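Local coordinates for ESSC (Geobacillus thermodenitrificans, PDB 5FWH), which probably serves as a forkhead-associated structural module of an FtsK/SpoIIIE-type ATPase in the bacterial type VII secretion apparatus, at residues A[46-51]-A[55-60]; A[72-77]-A[163-168]; A[98-103]-A[130-135]. One frame throughout, in Å; residues are numbered along the deposited sequence.

Contact 1: A[46-51]-A[55-60]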
# COMPACT_ATOMS: atom_id res chain seq x y z
N ILE A 46 -20.11 1.95 -2.28
CA ILE A 46 -19.51 2.09 -1.00
C ILE A 46 -19.24 3.50 -0.78
O ILE A 46 -18.63 4.16 -1.65
CB ILE A 46 -18.24 1.25 -0.85
CG1 ILE A 46 -18.51 -0.25 -1.17
CG2 ILE A 46 -17.66 1.36 0.57
CD1 ILE A 46 -19.66 -0.86 -0.35
N GLN A 47 -19.74 3.99 0.35
CA GLN A 47 -19.51 5.37 0.76
C GLN A 47 -18.56 5.37 1.91
O GLN A 47 -18.75 4.63 2.89
CB GLN A 47 -20.83 6.05 1.21
CG GLN A 47 -22.02 6.07 0.23
CD GLN A 47 -22.84 4.78 0.18
OE1 GLN A 47 -23.41 4.29 1.19
NE2 GLN A 47 -22.95 4.25 -1.00
N ILE A 48 -17.56 6.22 1.82
CA ILE A 48 -16.62 6.48 2.89
C ILE A 48 -16.74 7.96 3.23
O ILE A 48 -16.63 8.78 2.35
CB ILE A 48 -15.15 6.20 2.44
CG1 ILE A 48 -15.04 4.88 1.70
CG2 ILE A 48 -14.21 6.19 3.62
CD1 ILE A 48 -15.29 3.64 2.54
N GLU A 49 -17.01 8.29 4.48
CA GLU A 49 -17.04 9.66 4.92
C GLU A 49 -16.19 9.90 6.17
O GLU A 49 -16.09 9.04 7.03
CB GLU A 49 -18.49 10.14 5.13
CG GLU A 49 -19.18 9.63 6.39
CD GLU A 49 -20.53 10.30 6.71
OE1 GLU A 49 -21.48 10.20 5.90
OE2 GLU A 49 -20.66 10.91 7.81
N LYS A 50 -15.59 11.09 6.25
CA LYS A 50 -14.74 11.46 7.39
C LYS A 50 -15.61 11.97 8.53
O LYS A 50 -16.69 12.54 8.28
CB LYS A 50 -13.72 12.50 6.96
CG LYS A 50 -12.28 12.07 7.23
CD LYS A 50 -11.26 13.04 6.62
CE LYS A 50 -11.39 14.46 7.21
NZ LYS A 50 -10.22 15.36 6.93
N LYS A 51 -15.17 11.78 9.77
CA LYS A 51 -15.98 12.15 10.94
C LYS A 51 -15.59 13.49 11.64
O LYS A 51 -16.47 14.23 12.09
CB LYS A 51 -16.03 10.97 11.94
CG LYS A 51 -15.23 11.08 13.24
CD LYS A 51 -16.04 11.70 14.38
CE LYS A 51 -15.24 11.72 15.68
NZ LYS A 51 -15.80 12.68 16.67
N SER A 55 -10.91 11.76 13.13
CA SER A 55 -10.36 10.59 13.81
C SER A 55 -10.66 9.26 13.08
O SER A 55 -9.76 8.44 12.93
CB SER A 55 -10.87 10.52 15.26
OG SER A 55 -12.29 10.50 15.32
N THR A 56 -11.90 9.05 12.62
CA THR A 56 -12.27 7.80 11.96
C THR A 56 -13.05 7.99 10.66
O THR A 56 -13.54 9.07 10.38
CB THR A 56 -13.02 6.88 12.94
OG1 THR A 56 -13.48 5.73 12.24
CG2 THR A 56 -14.20 7.57 13.54
N LEU A 57 -13.14 6.93 9.84
CA LEU A 57 -13.92 6.96 8.61
C LEU A 57 -15.15 6.13 8.79
O LEU A 57 -15.09 5.02 9.29
CB LEU A 57 -13.12 6.41 7.44
CG LEU A 57 -12.20 7.36 6.69
CD1 LEU A 57 -11.53 8.35 7.61
CD2 LEU A 57 -11.18 6.57 5.89
N ALA A 58 -16.29 6.65 8.37
CA ALA A 58 -17.51 5.88 8.45
C ALA A 58 -17.61 5.19 7.08
O ALA A 58 -17.31 5.79 6.05
CB ALA A 58 -18.67 6.78 8.69
N VAL A 59 -17.93 3.91 7.13
CA VAL A 59 -18.10 3.09 5.98
C VAL A 59 -19.58 2.74 5.93
O VAL A 59 -20.16 2.14 6.87
CB VAL A 59 -17.25 1.78 5.97
CG1 VAL A 59 -17.52 1.01 4.67
CG2 VAL A 59 -15.76 2.05 6.02
N LEU A 60 -20.18 3.11 4.82
CA LEU A 60 -21.59 2.80 4.57
C LEU A 60 -21.70 2.02 3.23
O LEU A 60 -20.95 2.21 2.29
CB LEU A 60 -22.41 4.08 4.49
CG LEU A 60 -22.02 5.35 5.25
CD1 LEU A 60 -22.70 6.54 4.60
CD2 LEU A 60 -22.48 5.26 6.70
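Between Q47 and L60 and between E49 and A58, strands 46-50 and 57-60 form antiparallel hydrogen-bonded pairs, their axes approaching to 4.6 Å with an angle of 159° between the strand directions. They are the arms of a β hairpin in a mixed sheet of the N-terminal β sandwich, consistent with an FHA-type fold. Each pair exchanges two backbone bonds; L60 N reaches Q47 O at 2.8 Å and A58 N reaches E49 O at 2.7 Å, while K51 N adds a weak bond to T56 O past the strand end.

On one face, I48 spreads its two branches over the opposite strand. CG1 stands beside its own backbone N (chi1 -45°), which carries CD1 to within 3.9 Å of V59 CG2, the two side chains lying side by side and pointing the same way. The other branch, CG2, comes to 3.8 Å from L57 CD2. I24 and I26 of strand 23-27 also touch I48, so an alanine here would probably open a gap in which L57 and V59 lose their apolar neighbour.

The other face carries Q47, E49, A58 and L60. Bent at chi2 (80°), Q47 crosses L60 at about a right angle; its OE1 lies 3.5 Å from L60 CB but takes its hydrogen bond from the backbone N of G63. E49 lays CG against A58 CB at 3.7 Å. Nearer the turn, the aliphatic chain of K51 runs over T56 and S55, K51 CG sitting 3.7 Å from T56 CG2.

Contact 2: A[72-77]-A[163-168]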
# COMPACT_ATOMS: atom_id res chain seq x y z
N ARG A 72 -4.87 2.70 10.24
CA ARG A 72 -4.20 1.43 10.03
C ARG A 72 -5.10 0.21 10.24
O ARG A 72 -4.64 -0.85 10.65
CB ARG A 72 -2.96 1.37 10.90
CG ARG A 72 -1.91 2.42 10.58
CD ARG A 72 -0.49 1.86 10.77
NE ARG A 72 -0.35 1.12 12.03
CZ ARG A 72 -0.32 1.68 13.25
NH1 ARG A 72 -0.43 2.99 13.41
NH2 ARG A 72 -0.20 0.90 14.35
N CYS A 73 -6.38 0.37 9.97
CA CYS A 73 -7.35 -0.71 10.06
C CYS A 73 -8.02 -0.89 8.67
O CYS A 73 -7.91 -0.04 7.81
CB CYS A 73 -8.42 -0.39 11.12
SG CYS A 73 -7.69 -0.32 12.79
N SER A 74 -8.66 -2.00 8.48
CA SER A 74 -9.23 -2.34 7.17
C SER A 74 -10.54 -2.97 7.40
O SER A 74 -10.83 -3.33 8.56
CB SER A 74 -8.36 -3.33 6.40
OG SER A 74 -8.37 -4.60 7.07
N ILE A 75 -11.31 -3.06 6.32
CA ILE A 75 -12.56 -3.78 6.32
C ILE A 75 -12.78 -4.56 5.03
O ILE A 75 -12.46 -4.11 3.92
CB ILE A 75 -13.74 -2.81 6.55
CG1 ILE A 75 -14.98 -3.57 7.00
CG2 ILE A 75 -14.00 -1.95 5.31
CD1 ILE A 75 -16.11 -2.67 7.41
N THR A 76 -13.36 -5.72 5.18
CA THR A 76 -13.59 -6.59 4.04
C THR A 76 -15.10 -6.65 3.86
O THR A 76 -15.84 -6.58 4.82
CB THR A 76 -12.99 -7.96 4.30
OG1 THR A 76 -11.65 -7.76 4.66
CG2 THR A 76 -13.03 -8.82 3.05
N ILE A 77 -15.55 -6.71 2.63
CA ILE A 77 -16.94 -6.40 2.31
C ILE A 77 -17.32 -7.20 1.10
O ILE A 77 -16.52 -7.34 0.19
CB ILE A 77 -17.23 -4.88 2.04
CG1 ILE A 77 -16.40 -4.29 0.88
CG2 ILE A 77 -16.93 -4.03 3.27
CD1 ILE A 77 -17.14 -4.07 -0.42
N CYS A 163 2.02 -2.65 -0.46
CA CYS A 163 1.14 -3.57 0.27
C CYS A 163 0.28 -2.71 1.26
O CYS A 163 0.67 -1.61 1.56
CB CYS A 163 2.02 -4.56 1.05
SG CYS A 163 3.30 -3.69 1.96
N PRO A 164 -0.82 -3.23 1.83
CA PRO A 164 -1.49 -2.45 2.90
C PRO A 164 -0.59 -1.77 3.88
O PRO A 164 0.28 -2.38 4.57
CB PRO A 164 -2.40 -3.48 3.57
CG PRO A 164 -2.85 -4.22 2.36
CD PRO A 164 -1.62 -4.41 1.49
N TYR A 165 -0.78 -0.46 3.85
CA TYR A 165 -0.13 0.56 4.69
C TYR A 165 1.31 0.96 4.34
O TYR A 165 1.86 1.80 4.99
CB TYR A 165 -0.28 0.25 6.18
CG TYR A 165 -1.59 -0.35 6.59
CD1 TYR A 165 -2.74 0.34 6.42
CD2 TYR A 165 -1.65 -1.64 7.11
CE1 TYR A 165 -3.95 -0.22 6.77
CE2 TYR A 165 -2.85 -2.22 7.46
CZ TYR A 165 -4.00 -1.50 7.28
OH TYR A 165 -5.20 -2.04 7.59
N MSE A 166 1.95 0.41 3.31
CA MSE A 166 3.34 0.82 3.02
C MSE A 166 3.61 1.07 1.52
O MSE A 166 2.95 0.50 0.71
CB MSE A 166 4.18 -0.31 3.59
CG MSE A 166 4.35 -0.38 5.16
SE MSE A 166 5.81 -1.70 5.42
CE MSE A 166 7.28 -0.41 5.59
N GLN A 167 4.60 1.88 1.17
CA GLN A 167 5.08 2.01 -0.22
C GLN A 167 6.56 2.06 -0.28
O GLN A 167 7.19 2.64 0.61
CB GLN A 167 4.65 3.30 -0.80
CG GLN A 167 3.18 3.46 -0.86
CD GLN A 167 2.87 4.92 -1.07
OE1 GLN A 167 2.18 5.57 -0.24
NE2 GLN A 167 3.45 5.48 -2.17
N PHE A 168 7.13 1.42 -1.32
CA PHE A 168 8.57 1.32 -1.56
C PHE A 168 8.84 1.82 -2.95
O PHE A 168 8.19 1.35 -3.90
CB PHE A 168 9.06 -0.11 -1.48
CG PHE A 168 8.70 -0.81 -0.19
CD1 PHE A 168 7.44 -1.34 -0.01
CD2 PHE A 168 9.63 -0.98 0.79
CE1 PHE A 168 7.08 -2.02 1.14
CE2 PHE A 168 9.29 -1.59 1.99
CZ PHE A 168 8.01 -2.12 2.14
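Y165 reaches across to R72, C73 and S74 as the one residue of 163-168 that touches 72-77, and its side chain carries the whole contact. It sits in a type II β turn from C163 to M166, at the third position, where its backbone has a positive phi of 77°. From CB, which points toward 72-77, CG is set beside the backbone N and anti to the carbonyl carbon (chi1 -37°), sending the ring out from the turn.

Along one side of the ring, CD1 lies 4.0 Å from R72 CA, and the next atom, CE1, closes to 3.7 Å from the same CA. R72 CA thus makes an off-centre CH-π contact, 4.1 Å from the ring centroid and 29° off the normal. The ring is held between two residues, because P164 CB lies 4.0 Å from its plane on the opposite side, displaced toward the rim. Farther out, CZ meets the carbonyl of R72, with R72 O at 3.5 Å. The hydroxyl then ends against the backbone of C73 and the side chain of S74: Y165 OH is 3.2 Å from C73 C, and Y165 OH is 3.6 Å from S74 CB. The guanidinium end of R72 is engaged apart from the ring, NE forming a salt bridge with E182.

Thus the turn between strands 161-163 and 166-170, in one sheet of the C-terminal sandwich, meets segment 72-77, on an edge strand of the N-terminal sandwich. No helix intervenes; A87 of the adjoining strand 84-88 touches both Y165 and S74, and S181, just after strand 175-180, touches both Y165 and R72.

Contact 3: A[98-103]-A[130-135]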
# COMPACT_ATOMS: atom_id res chain seq x y z
N TYR A 98 16.67 5.32 2.41
CA TYR A 98 17.87 4.56 2.69
C TYR A 98 18.80 4.52 1.52
O TYR A 98 18.36 4.35 0.36
CB TYR A 98 17.50 3.10 3.06
CG TYR A 98 16.53 3.07 4.25
CD1 TYR A 98 16.95 3.38 5.57
CD2 TYR A 98 15.19 2.82 4.04
CE1 TYR A 98 16.06 3.37 6.64
CE2 TYR A 98 14.30 2.79 5.10
CZ TYR A 98 14.75 3.10 6.39
OH TYR A 98 13.79 3.05 7.37
N TYR A 99 20.08 4.59 1.84
CA TYR A 99 21.17 4.41 0.89
C TYR A 99 21.53 2.92 0.84
O TYR A 99 21.87 2.34 1.86
CB TYR A 99 22.37 5.30 1.26
CG TYR A 99 23.54 5.05 0.38
CD1 TYR A 99 23.52 5.48 -0.92
CD2 TYR A 99 24.63 4.32 0.82
CE1 TYR A 99 24.57 5.22 -1.79
CE2 TYR A 99 25.70 4.05 -0.04
CZ TYR A 99 25.66 4.51 -1.34
OH TYR A 99 26.68 4.28 -2.22
N VAL A 100 21.41 2.31 -0.34
CA VAL A 100 21.61 0.89 -0.50
C VAL A 100 22.58 0.59 -1.65
O VAL A 100 22.59 -0.52 -2.16
CB VAL A 100 20.27 0.13 -0.70
CG1 VAL A 100 19.39 0.23 0.54
CG2 VAL A 100 19.52 0.64 -1.93
N GLY A 101 23.38 1.58 -2.04
CA GLY A 101 24.44 1.42 -3.01
C GLY A 101 25.52 0.38 -2.70
O GLY A 101 26.20 -0.10 -3.60
N GLN A 102 25.68 0.03 -1.44
CA GLN A 102 26.58 -1.05 -1.08
C GLN A 102 25.86 -2.32 -0.72
O GLN A 102 26.45 -3.13 -0.06
CB GLN A 102 27.44 -0.63 0.12
CG GLN A 102 28.03 0.74 -0.01
CD GLN A 102 29.39 0.73 -0.66
OE1 GLN A 102 30.37 1.14 -0.04
NE2 GLN A 102 29.46 0.26 -1.89
N GLN A 103 24.61 -2.49 -1.12
CA GLN A 103 23.85 -3.71 -0.88
C GLN A 103 23.56 -4.40 -2.20
O GLN A 103 23.25 -3.76 -3.18
CB GLN A 103 22.49 -3.39 -0.28
CG GLN A 103 22.47 -2.57 1.00
CD GLN A 103 22.64 -3.38 2.27
OE1 GLN A 103 23.48 -3.07 3.10
NE2 GLN A 103 21.83 -4.41 2.43
N GLY A 130 23.36 -3.98 -11.78
CA GLY A 130 22.81 -2.64 -11.65
C GLY A 130 21.29 -2.52 -11.65
O GLY A 130 20.78 -1.41 -11.60
N GLN A 131 20.58 -3.64 -11.67
CA GLN A 131 19.12 -3.64 -11.71
C GLN A 131 18.55 -4.32 -10.49
O GLN A 131 18.95 -5.43 -10.17
CB GLN A 131 18.65 -4.42 -12.95
CG GLN A 131 19.19 -3.91 -14.28
CD GLN A 131 19.05 -2.39 -14.45
OE1 GLN A 131 20.05 -1.66 -14.36
NE2 GLN A 131 17.82 -1.92 -14.65
N TRP A 132 17.59 -3.69 -9.83
CA TRP A 132 16.88 -4.37 -8.75
C TRP A 132 15.80 -5.27 -9.26
O TRP A 132 15.03 -4.90 -10.15
CB TRP A 132 16.33 -3.35 -7.75
CG TRP A 132 17.38 -2.73 -6.97
CD1 TRP A 132 17.91 -1.46 -7.15
CD2 TRP A 132 18.05 -3.28 -5.86
NE1 TRP A 132 18.88 -1.22 -6.20
CE2 TRP A 132 18.98 -2.30 -5.39
CE3 TRP A 132 17.96 -4.50 -5.20
CZ2 TRP A 132 19.83 -2.53 -4.33
CZ3 TRP A 132 18.80 -4.74 -4.12
CH2 TRP A 132 19.75 -3.75 -3.70
N VAL A 133 15.73 -6.48 -8.72
CA VAL A 133 14.62 -7.41 -8.93
C VAL A 133 13.81 -7.57 -7.63
O VAL A 133 14.37 -7.69 -6.55
CB VAL A 133 15.17 -8.77 -9.34
CG1 VAL A 133 14.07 -9.81 -9.48
CG2 VAL A 133 15.88 -8.62 -10.67
N VAL A 134 12.50 -7.55 -7.74
CA VAL A 134 11.61 -7.90 -6.65
C VAL A 134 11.22 -9.38 -6.74
O VAL A 134 10.73 -9.81 -7.78
CB VAL A 134 10.36 -7.01 -6.56
CG1 VAL A 134 9.53 -7.01 -7.84
CG2 VAL A 134 9.52 -7.43 -5.36
N ILE A 135 11.39 -10.11 -5.64
CA ILE A 135 11.00 -11.53 -5.56
C ILE A 135 9.96 -11.61 -4.46
O ILE A 135 10.29 -11.48 -3.30
CB ILE A 135 12.20 -12.45 -5.23
CG1 ILE A 135 13.32 -12.34 -6.31
CG2 ILE A 135 11.77 -13.93 -5.05
CD1 ILE A 135 14.43 -11.38 -5.97
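With CG anti to its own carbonyl carbon (chi1 -71°), W132 directs its indole toward V100, whose CG1 stands beside the backbone N (chi1 -65°), leaving CG2 between the N and the carbonyl carbon, where it meets the ring. The contact spans the C-terminal β sandwich, consistent with an FHA-type fold, from the end of strand 94-99 in one sheet to strand 131-136 in the other.

V100 opens a type I β turn closed by a bond of 3.0 Å from Q103 N to V100 O. The turn has both its ends near the six-membered part of the indole; at the V100 end, CG2 packs 4.0 Å from W132 CZ2, the valine side chain crossing that of the tryptophan obliquely. No hydrogen bond links the two segments, and the contact is buried and largely apolar.

Other neighbours fix the ring. W132 NE1 donates to the backbone O of E173, F170 stacks on the indole, and L125 and K127 of strand 123-128 touch it. Q103 turns its amide away, giving NE2 to E105 O, and presents its backbone instead: Q103 O lies 3.5 Å from W132 CH2.

Contacts 1 and 3 belong to different β sandwiches, their centres 39 Å apart on opposite sides of the chain centre, while contact 2 joins the two sandwiches. Contact 1 is partly buried and pairs neighbouring strands of one sheet, so backbone hydrogen bonds dominate it. Contact 3 is buried and works between sheets, by one indole against a turn. Contact 2 lies at the surface and rests on a single tyrosine lying against backbone, with no clear hydrogen bond across it. Segments 46-51 and 72-77 meet directly in the first sandwich, where I46 CD1 packs 4.1 Å from I77 CD1. Contacts 2 and 3 reach the same sheet, though their nearest atoms stay about 7 Å apart.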